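Local coordinates for hypothetical protein (Staphylococcus aureus subsp. aureus, PDB 1QYI) that is of unknown function but carries a HAD-hydrolase-like region and so probably belongs to the haloacid dehalogenase superfamily of hydrolases, at residues A[69-83]-A[137-151]. Residues are numbered along the deposited sequence; the frame is centred on the assembly and turned at random.
Sequences LKSLGLNSNWDMLFI and LDNVKVGKNNIYAAL
Asp79 provides the polar centre of this contact, one carboxylate oxygen for each of two partners. Lys144 NZ forms a salt bridge with Asp79 OD2 at 3.0 Å, approaching on the syn side but 32° out of the carboxylate plane. Lys144 CG lies anti to the backbone N (chi1 -177°), and the extended chain beyond it carries NZ to the carboxylate. Tyr148 OH donates a weak hydrogen bond to Asp79 OD1, which also accepts from Trp174 NE1 of helix 172-195, so the buried carboxylate has three donors.

One direct backbone hydrogen bond crosses the contact, at the turns: Gly143 N donates to Leu72 O (2.6 Å), fairly straight. A water bridges Gly73 O and Lys144 N.

Leu72 CD1 meets Leu137 CB, and its CD2 meets Val142 CG2. Ile147 CD1 presses on Leu74 CG at 3.3 Å. Ile83 CD1 lies over one face of the Tyr148 ring, 3.9 Å from its centroid. Phe82 and Tyr148 meet rim to rim, planes almost parallel.

Gly73 closes helix 64-71 with a Schellman motif; Ser76 and Gly143 N-cap helices 77-83 and 144-151, whose axes incline by 19°, in the strand-free helical insert between strands 3-6 and 233-237, consistent with a HAD-like cap domain.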
loop_
_atom_site.group_PDB
_atom_site.type_symbol
_atom_site.label_atom_id
_atom_site.label_comp_id
_atom_site.label_asym_id
_atom_site.label_seq_id
_atom_site.Cartn_x
_atom_site.Cartn_y
_atom_site.Cartn_z
ATOM N N LEU A 69 13.011 5.628 -1.528
ATOM C CA LEU A 69 12.376 4.739 -2.497
ATOM C C LEU A 69 11.174 5.424 -3.126
ATOM O O LEU A 69 10.824 5.148 -4.273
ATOM C CB LEU A 69 11.931 3.446 -1.814
ATOM C CG LEU A 69 13.017 2.645 -1.086
ATOM C CD1 LEU A 69 12.362 1.529 -0.289
ATOM C CD2 LEU A 69 14.013 2.081 -2.082
ATOM N N LYS A 70 10.538 6.314 -2.372
ATOM C CA LYS A 70 9.384 7.043 -2.883
ATOM C C LYS A 70 9.849 8.038 -3.942
ATOM O O LYS A 70 9.342 8.050 -5.059
ATOM C CB LYS A 70 8.674 7.782 -1.744
ATOM C CG LYS A 70 8.249 6.879 -0.610
ATOM C CD LYS A 70 7.105 5.962 -1.008
ATOM C CE LYS A 70 5.761 6.609 -0.694
ATOM N NZ LYS A 70 5.572 6.777 0.782
ATOM N N SER A 71 10.828 8.861 -3.594
ATOM C CA SER A 71 11.336 9.856 -4.530
ATOM C C SER A 71 11.916 9.246 -5.811
ATOM O O SER A 71 12.118 9.956 -6.796
ATOM C CB SER A 71 12.408 10.721 -3.859
ATOM O OG SER A 71 13.659 10.053 -3.783
ATOM N N LEU A 72 12.187 7.942 -5.801
ATOM C CA LEU A 72 12.753 7.281 -6.980
ATOM C C LEU A 72 11.707 6.568 -7.841
ATOM O O LEU A 72 12.016 6.055 -8.922
ATOM C CB LEU A 72 13.853 6.292 -6.562
ATOM C CG LEU A 72 15.075 6.907 -5.859
ATOM C CD1 LEU A 72 16.104 5.826 -5.529
ATOM C CD2 LEU A 72 15.690 7.969 -6.754
ATOM N N GLY A 73 10.469 6.544 -7.361
ATOM C CA GLY A 73 9.398 5.904 -8.108
ATOM C C GLY A 73 8.937 4.560 -7.568
ATOM O O GLY A 73 8.130 3.877 -8.205
ATOM N N LEU A 74 9.439 4.169 -6.400
ATOM C CA LEU A 74 9.048 2.893 -5.800
ATOM C C LEU A 74 8.034 3.103 -4.693
ATOM O O LEU A 74 8.399 3.255 -3.524
ATOM C CB LEU A 74 10.257 2.153 -5.227
ATOM C CG LEU A 74 10.879 1.037 -6.061
ATOM C CD1 LEU A 74 11.685 0.147 -5.125
ATOM C CD2 LEU A 74 9.807 0.222 -6.758
ATOM N N ASN A 75 6.761 3.095 -5.066
ATOM C CA ASN A 75 5.695 3.305 -4.103
ATOM C C ASN A 75 4.938 2.033 -3.736
ATOM O O ASN A 75 4.003 2.070 -2.932
ATOM C CB ASN A 75 4.732 4.363 -4.629
ATOM C CG ASN A 75 5.431 5.676 -4.929
ATOM O OD1 ASN A 75 6.073 5.824 -5.969
ATOM N ND2 ASN A 75 5.336 6.627 -4.000
ATOM N N SER A 76 5.345 0.907 -4.316
ATOM C CA SER A 76 4.717 -0.369 -3.991
ATOM C C SER A 76 5.455 -0.943 -2.789
ATOM O O SER A 76 6.678 -1.024 -2.813
ATOM C CB SER A 76 4.822 -1.343 -5.164
ATOM O OG SER A 76 4.253 -2.606 -4.813
ATOM N N ASN A 77 4.727 -1.336 -1.746
ATOM C CA ASN A 77 5.374 -1.882 -0.553
ATOM C C ASN A 77 6.090 -3.190 -0.853
ATOM O O ASN A 77 7.166 -3.437 -0.314
ATOM C CB ASN A 77 4.358 -2.102 0.574
ATOM C CG ASN A 77 3.747 -0.809 1.069
ATOM O OD1 ASN A 77 2.868 -0.234 0.426
ATOM N ND2 ASN A 77 4.217 -0.338 2.216
ATOM N N TRP A 78 5.491 -4.025 -1.703
ATOM C CA TRP A 78 6.104 -5.296 -2.069
ATOM C C TRP A 78 7.490 -5.017 -2.651
ATOM O O TRP A 78 8.493 -5.577 -2.196
ATOM C CB TRP A 78 5.247 -6.046 -3.102
ATOM C CG TRP A 78 3.868 -6.446 -2.614
ATOM C CD1 TRP A 78 3.499 -6.722 -1.316
ATOM C CD2 TRP A 78 2.702 -6.691 -3.418
ATOM N NE1 TRP A 78 2.189 -7.121 -1.273
ATOM C CE2 TRP A 78 1.671 -7.113 -2.545
ATOM C CE3 TRP A 78 2.425 -6.596 -4.792
ATOM C CZ2 TRP A 78 0.379 -7.446 -3.000
ATOM C CZ3 TRP A 78 1.139 -6.927 -5.249
ATOM C CH2 TRP A 78 0.133 -7.347 -4.351
ATOM N N ASP A 79 7.551 -4.132 -3.644
ATOM C CA ASP A 79 8.829 -3.805 -4.261
ATOM C C ASP A 79 9.829 -3.231 -3.254
ATOM O O ASP A 79 10.996 -3.635 -3.233
ATOM C CB ASP A 79 8.636 -2.818 -5.416
ATOM C CG ASP A 79 7.837 -3.410 -6.568
ATOM O OD1 ASP A 79 8.201 -4.500 -7.059
ATOM O OD2 ASP A 79 6.841 -2.778 -6.986
HETATM N N MSE A 80 9.370 -2.303 -2.419
HETATM C CA MSE A 80 10.240 -1.681 -1.426
HETATM C C MSE A 80 10.897 -2.674 -0.461
HETATM O O MSE A 80 12.117 -2.673 -0.296
HETATM C CB MSE A 80 9.472 -0.633 -0.621
HETATM C CG MSE A 80 8.915 0.501 -1.449
HETATM SE SE MSE A 80 8.245 1.932 -0.350
HETATM C CE MSE A 80 7.250 0.870 0.953
ATOM N N LEU A 81 10.086 -3.509 0.180
ATOM C CA LEU A 81 10.606 -4.485 1.119
ATOM C C LEU A 81 11.524 -5.472 0.399
ATOM O O LEU A 81 12.486 -5.967 0.979
ATOM C CB LEU A 81 9.456 -5.220 1.807
ATOM C CG LEU A 81 8.543 -6.106 0.962
ATOM C CD1 LEU A 81 9.188 -7.476 0.759
ATOM C CD2 LEU A 81 7.202 -6.278 1.685
ATOM N N PHE A 82 11.232 -5.759 -0.865
ATOM C CA PHE A 82 12.067 -6.681 -1.626
ATOM C C PHE A 82 13.470 -6.113 -1.842
ATOM O O PHE A 82 14.452 -6.796 -1.570
ATOM C CB PHE A 82 11.437 -6.985 -2.990
ATOM C CG PHE A 82 12.303 -7.840 -3.889
ATOM C CD1 PHE A 82 12.462 -9.203 -3.638
ATOM C CD2 PHE A 82 12.942 -7.283 -4.998
ATOM C CE1 PHE A 82 13.234 -9.998 -4.478
ATOM C CE2 PHE A 82 13.720 -8.070 -5.848
ATOM C CZ PHE A 82 13.865 -9.436 -5.587
ATOM N N ILE A 83 13.558 -4.880 -2.345
ATOM C CA ILE A 83 14.851 -4.245 -2.606
ATOM C C ILE A 83 15.678 -4.107 -1.327
ATOM O O ILE A 83 16.878 -4.388 -1.316
ATOM C CB ILE A 83 14.684 -2.832 -3.289
ATOM C CG1 ILE A 83 15.067 -2.901 -4.777
ATOM C CG2 ILE A 83 15.619 -1.806 -2.662
ATOM C CD1 ILE A 83 14.155 -3.736 -5.655
ATOM N N LEU A 137 21.123 3.277 -2.908
ATOM C CA LEU A 137 20.326 4.145 -3.770
ATOM C C LEU A 137 21.026 5.456 -4.128
ATOM O O LEU A 137 20.593 6.170 -5.031
ATOM C CB LEU A 137 18.983 4.442 -3.091
ATOM C CG LEU A 137 18.205 3.228 -2.568
ATOM C CD1 LEU A 137 17.121 3.700 -1.642
ATOM C CD2 LEU A 137 17.643 2.419 -3.716
ATOM N N ASP A 138 22.104 5.760 -3.407
ATOM C CA ASP A 138 22.898 6.972 -3.616
ATOM C C ASP A 138 22.893 7.444 -5.058
ATOM O O ASP A 138 22.538 8.586 -5.339
ATOM C CB ASP A 138 24.340 6.733 -3.162
ATOM C CG ASP A 138 24.516 6.936 -1.670
ATOM O OD1 ASP A 138 25.557 6.504 -1.122
ATOM O OD2 ASP A 138 23.616 7.557 -1.050
ATOM N N ASN A 139 23.299 6.568 -5.971
ATOM C CA ASN A 139 23.321 6.913 -7.389
ATOM C C ASN A 139 22.488 5.921 -8.195
ATOM O O ASN A 139 23.015 4.967 -8.762
ATOM C CB ASN A 139 24.768 6.951 -7.904
ATOM C CG ASN A 139 25.515 5.653 -7.651
ATOM O OD1 ASN A 139 24.980 4.724 -7.039
ATOM N ND2 ASN A 139 26.759 5.582 -8.119
ATOM N N VAL A 140 21.178 6.151 -8.222
ATOM C CA VAL A 140 20.251 5.293 -8.956
ATOM C C VAL A 140 19.225 6.175 -9.674
ATOM O O VAL A 140 18.604 7.046 -9.056
ATOM C CB VAL A 140 19.521 4.311 -7.998
ATOM C CG1 VAL A 140 18.622 3.366 -8.783
ATOM C CG2 VAL A 140 20.540 3.516 -7.197
ATOM N N LYS A 141 19.058 5.956 -10.979
ATOM C CA LYS A 141 18.117 6.751 -11.768
ATOM C C LYS A 141 16.674 6.452 -11.378
ATOM O O LYS A 141 16.303 5.299 -11.155
ATOM C CB LYS A 141 18.306 6.503 -13.277
ATOM C CG LYS A 141 17.639 7.579 -14.153
ATOM C CD LYS A 141 17.818 7.352 -15.662
ATOM C CE LYS A 141 17.031 6.142 -16.163
ATOM N NZ LYS A 141 17.154 5.973 -17.641
ATOM N N VAL A 142 15.865 7.502 -11.296
ATOM C CA VAL A 142 14.464 7.360 -10.936
ATOM C C VAL A 142 13.756 6.407 -11.901
ATOM O O VAL A 142 14.019 6.430 -13.104
ATOM C CB VAL A 142 13.750 8.729 -10.968
ATOM C CG1 VAL A 142 12.282 8.555 -10.640
ATOM C CG2 VAL A 142 14.408 9.686 -9.986
ATOM N N GLY A 143 12.869 5.568 -11.368
ATOM C CA GLY A 143 12.143 4.629 -12.209
ATOM C C GLY A 143 12.243 3.193 -11.725
ATOM O O GLY A 143 13.336 2.627 -11.658
ATOM N N LYS A 144 11.101 2.599 -11.393
ATOM C CA LYS A 144 11.072 1.231 -10.898
ATOM C C LYS A 144 11.983 0.314 -11.706
ATOM O O LYS A 144 12.875 -0.335 -11.152
ATOM C CB LYS A 144 9.641 0.688 -10.916
ATOM C CG LYS A 144 9.504 -0.712 -10.337
ATOM C CD LYS A 144 8.047 -1.162 -10.341
ATOM C CE LYS A 144 7.912 -2.648 -10.059
ATOM N NZ LYS A 144 6.485 -3.032 -9.968
ATOM N N ASN A 145 11.751 0.262 -13.015
ATOM C CA ASN A 145 12.547 -0.569 -13.915
ATOM C C ASN A 145 14.050 -0.340 -13.709
ATOM O O ASN A 145 14.839 -1.290 -13.651
ATOM C CB ASN A 145 12.170 -0.272 -15.373
ATOM C CG ASN A 145 12.277 1.206 -15.724
ATOM O OD1 ASN A 145 12.245 1.578 -16.902
ATOM N ND2 ASN A 145 12.397 2.055 -14.712
ATOM N N ASN A 146 14.427 0.934 -13.586
ATOM C CA ASN A 146 15.817 1.354 -13.383
ATOM C C ASN A 146 16.346 0.903 -12.027
ATOM O O ASN A 146 17.513 0.535 -11.897
ATOM C CB ASN A 146 15.920 2.883 -13.481
ATOM C CG ASN A 146 15.335 3.426 -14.767
ATOM O OD1 ASN A 146 15.798 3.087 -15.855
ATOM N ND2 ASN A 146 14.313 4.275 -14.652
ATOM N N ILE A 147 15.487 0.952 -11.014
ATOM C CA ILE A 147 15.876 0.541 -9.670
ATOM C C ILE A 147 16.208 -0.945 -9.664
ATOM O O ILE A 147 17.187 -1.365 -9.050
ATOM C CB ILE A 147 14.744 0.802 -8.656
ATOM C CG1 ILE A 147 14.478 2.310 -8.558
ATOM C CG2 ILE A 147 15.112 0.210 -7.294
ATOM C CD1 ILE A 147 13.247 2.672 -7.768
ATOM N N TYR A 148 15.389 -1.740 -10.347
ATOM C CA TYR A 148 15.621 -3.178 -10.422
ATOM C C TYR A 148 16.902 -3.504 -11.180
ATOM O O TYR A 148 17.569 -4.496 -10.893
ATOM C CB TYR A 148 14.419 -3.884 -11.069
ATOM C CG TYR A 148 13.379 -4.310 -10.062
ATOM C CD1 TYR A 148 12.506 -3.383 -9.490
ATOM C CD2 TYR A 148 13.338 -5.627 -9.597
ATOM C CE1 TYR A 148 11.624 -3.756 -8.470
ATOM C CE2 TYR A 148 12.465 -6.007 -8.580
ATOM C CZ TYR A 148 11.614 -5.070 -8.017
ATOM O OH TYR A 148 10.791 -5.446 -6.978
ATOM N N ALA A 149 17.243 -2.660 -12.147
ATOM C CA ALA A 149 18.451 -2.854 -12.938
ATOM C C ALA A 149 19.687 -2.602 -12.071
ATOM O O ALA A 149 20.670 -3.335 -12.157
ATOM C CB ALA A 149 18.448 -1.912 -14.146
ATOM N N ALA A 150 19.634 -1.567 -11.235
ATOM C CA ALA A 150 20.748 -1.239 -10.352
ATOM C C ALA A 150 20.959 -2.383 -9.368
ATOM O O ALA A 150 22.091 -2.799 -9.108
ATOM C CB ALA A 150 20.457 0.052 -9.597
ATOM N N LEU A 151 19.856 -2.888 -8.823
ATOM C CA LEU A 151 19.891 -3.987 -7.868
ATOM C C LEU A 151 20.544 -5.223 -8.470
ATOM O O LEU A 151 21.271 -5.943 -7.785
ATOM C CB LEU A 151 18.468 -4.330 -7.410
ATOM C CG LEU A 151 18.262 -5.679 -6.718
ATOM C CD1 LEU A 151 19.147 -5.761 -5.494
ATOM C CD2 LEU A 151 16.801 -5.850 -6.343
HETATM O O HOH W 1 8.869 4.044 -11.085
#